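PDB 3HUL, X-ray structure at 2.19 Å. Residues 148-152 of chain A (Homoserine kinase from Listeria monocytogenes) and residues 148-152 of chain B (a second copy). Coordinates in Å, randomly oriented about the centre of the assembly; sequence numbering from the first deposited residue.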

# COMPACT_ATOMS: atom_id res chain seq x y z
N VAL A 148 5.52 -2.69 13.79
CA VAL A 148 5.54 -1.91 12.59
C VAL A 148 4.36 -0.96 12.66
O VAL A 148 3.25 -1.35 13.05
CB VAL A 148 5.42 -2.81 11.32
CG1 VAL A 148 5.57 -1.99 10.07
CG2 VAL A 148 6.49 -3.92 11.37
N ARG A 149 4.61 0.30 12.32
CA ARG A 149 3.57 1.32 12.29
C ARG A 149 3.09 1.44 10.85
O ARG A 149 3.88 1.30 9.93
CB ARG A 149 4.11 2.68 12.74
CG ARG A 149 2.98 3.74 13.00
CD ARG A 149 3.54 5.06 13.52
NE ARG A 149 2.60 6.16 13.27
CZ ARG A 149 2.72 7.05 12.28
NH1 ARG A 149 3.75 6.99 11.42
NH2 ARG A 149 1.79 7.99 12.13
N HIS A 150 1.79 1.69 10.67
CA HIS A 150 1.22 1.90 9.36
C HIS A 150 0.18 2.99 9.51
O HIS A 150 -0.20 3.30 10.61
CB HIS A 150 0.59 0.62 8.81
CG HIS A 150 1.55 -0.26 8.06
ND1 HIS A 150 2.11 0.10 6.84
CD2 HIS A 150 2.03 -1.50 8.34
CE1 HIS A 150 2.90 -0.88 6.42
NE2 HIS A 150 2.87 -1.86 7.31
N LEU A 151 -0.25 3.54 8.37
CA LEU A 151 -1.32 4.52 8.28
C LEU A 151 -2.65 3.79 8.00
O LEU A 151 -2.84 3.21 6.92
CB LEU A 151 -1.02 5.51 7.15
CG LEU A 151 0.40 6.13 7.24
CD1 LEU A 151 0.68 7.06 6.08
CD2 LEU A 151 0.63 6.80 8.62
N PHE A 152 -3.53 3.79 9.00
CA PHE A 152 -4.82 3.18 8.86
C PHE A 152 -5.60 3.92 7.76
O PHE A 152 -5.54 5.15 7.70
CB PHE A 152 -5.61 3.31 10.16
CG PHE A 152 -6.66 2.26 10.33
CD1 PHE A 152 -6.29 0.96 10.68
CD2 PHE A 152 -8.01 2.56 10.10
CE1 PHE A 152 -7.25 -0.06 10.81
CE2 PHE A 152 -9.01 1.56 10.27
CZ PHE A 152 -8.63 0.25 10.62
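Chain B, residues 148-152: VRHLF

Chain B is related to chain A by an exact two-fold axis, so contacts between different residues occur twice, while B:Arg149 meets its own mate, A:Arg149, across the axis, and both copies adopt the same conformation. In chain B, as in chain A, residues 148-150 continue a strand that begins earlier in the chain, with extended phi/psi values of -133/135°, -97/144° and -142/165°; B:Leu151 (-94/111°) and B:Phe152 (-63/138°) follow outside the strand. The segments from CA 149 to CA 151 run 144° apart, roughly antiparallel but clearly crossed. The CA atoms of B:Leu151 and A:His150 lie 7.8 Å apart, as do those of B:His150 and A:Leu151. No hydrogen bond links the two stretches; side chains fill the space between the backbones.

B:Leu151 and A:Leu151 contribute most of the covered surface. B:Leu151 points toward chain A in the mt conformation (chi1 -51°, chi2 178°), which carries B:Leu151 CD1 over the A strand, 3.8 Å from A:Arg149 O and 4.0 Å from A:His150 CA. B:Leu151 CD1 also lies 4.0 Å from A:Leu151 CG, an apolar contact. B:Leu151 CD2 reaches instead to the arginine, 4.1 Å from A:Arg149 NH1.

B:Arg149 also points toward chain A. Its chi1 to chi3 are all t (-169°, 177°, 158°), so the chain is extended and brings the guanidinium alongside its symmetry mate, with B:Arg149 NH1 4.0 Å from A:Arg149 NH1. The two groups meet near their planes, edge to edge, an approach of like charges that offers no attraction of its own; NE and NH2 of each are hydrogen-bonded elsewhere in the structure.

B:His150 points away, as expected from strand alternation, with chi1 at -88° and chi2 at -68°. B:His150 ND1 still lies 4.5 Å from A:Leu151 CD1, while NE2 is hydrogen-bonded elsewhere. B:Val148 (chi1 t) and B:Phe152 (chi1 t, chi2 75°) are buried but make no contact with the A stretch.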

# COMPACT_ATOMS: atom_id res chain seq x y z
N VAL B 148 -0.54 15.05 1.02
CA VAL B 148 -0.76 13.77 1.62
C VAL B 148 0.60 13.25 2.07
O VAL B 148 1.59 13.36 1.34
CB VAL B 148 -1.41 12.78 0.61
CG1 VAL B 148 -1.75 11.48 1.29
CG2 VAL B 148 -2.66 13.41 -0.00
N ARG B 149 0.64 12.72 3.28
CA ARG B 149 1.86 12.13 3.84
C ARG B 149 1.78 10.63 3.62
O ARG B 149 0.70 10.06 3.68
CB ARG B 149 1.97 12.41 5.34
CG ARG B 149 3.38 12.05 5.92
CD ARG B 149 3.50 12.40 7.40
NE ARG B 149 4.57 11.62 8.04
CZ ARG B 149 4.37 10.54 8.80
NH1 ARG B 149 3.13 10.09 9.04
NH2 ARG B 149 5.42 9.90 9.31
N HIS B 150 2.92 10.01 3.35
CA HIS B 150 3.01 8.57 3.19
C HIS B 150 4.30 8.14 3.82
O HIS B 150 5.15 8.97 4.09
CB HIS B 150 2.95 8.16 1.72
CG HIS B 150 1.56 7.97 1.18
ND1 HIS B 150 0.73 6.94 1.60
CD2 HIS B 150 0.86 8.67 0.25
CE1 HIS B 150 -0.42 7.02 0.94
NE2 HIS B 150 -0.37 8.06 0.12
N LEU B 151 4.43 6.83 4.06
CA LEU B 151 5.63 6.19 4.55
C LEU B 151 6.47 5.69 3.35
O LEU B 151 6.05 4.77 2.64
CB LEU B 151 5.27 5.01 5.46
CG LEU B 151 4.24 5.39 6.56
CD1 LEU B 151 3.86 4.19 7.41
CD2 LEU B 151 4.76 6.58 7.42
N PHE B 152 7.62 6.33 3.13
CA PHE B 152 8.50 5.95 2.07
C PHE B 152 9.00 4.52 2.35
O PHE B 152 9.31 4.20 3.50
CB PHE B 152 9.72 6.87 2.03
CG PHE B 152 10.36 6.94 0.69
CD1 PHE B 152 9.77 7.68 -0.33
CD2 PHE B 152 11.56 6.24 0.44
CE1 PHE B 152 10.35 7.73 -1.61
CE2 PHE B 152 12.19 6.31 -0.83
CZ PHE B 152 11.58 7.06 -1.86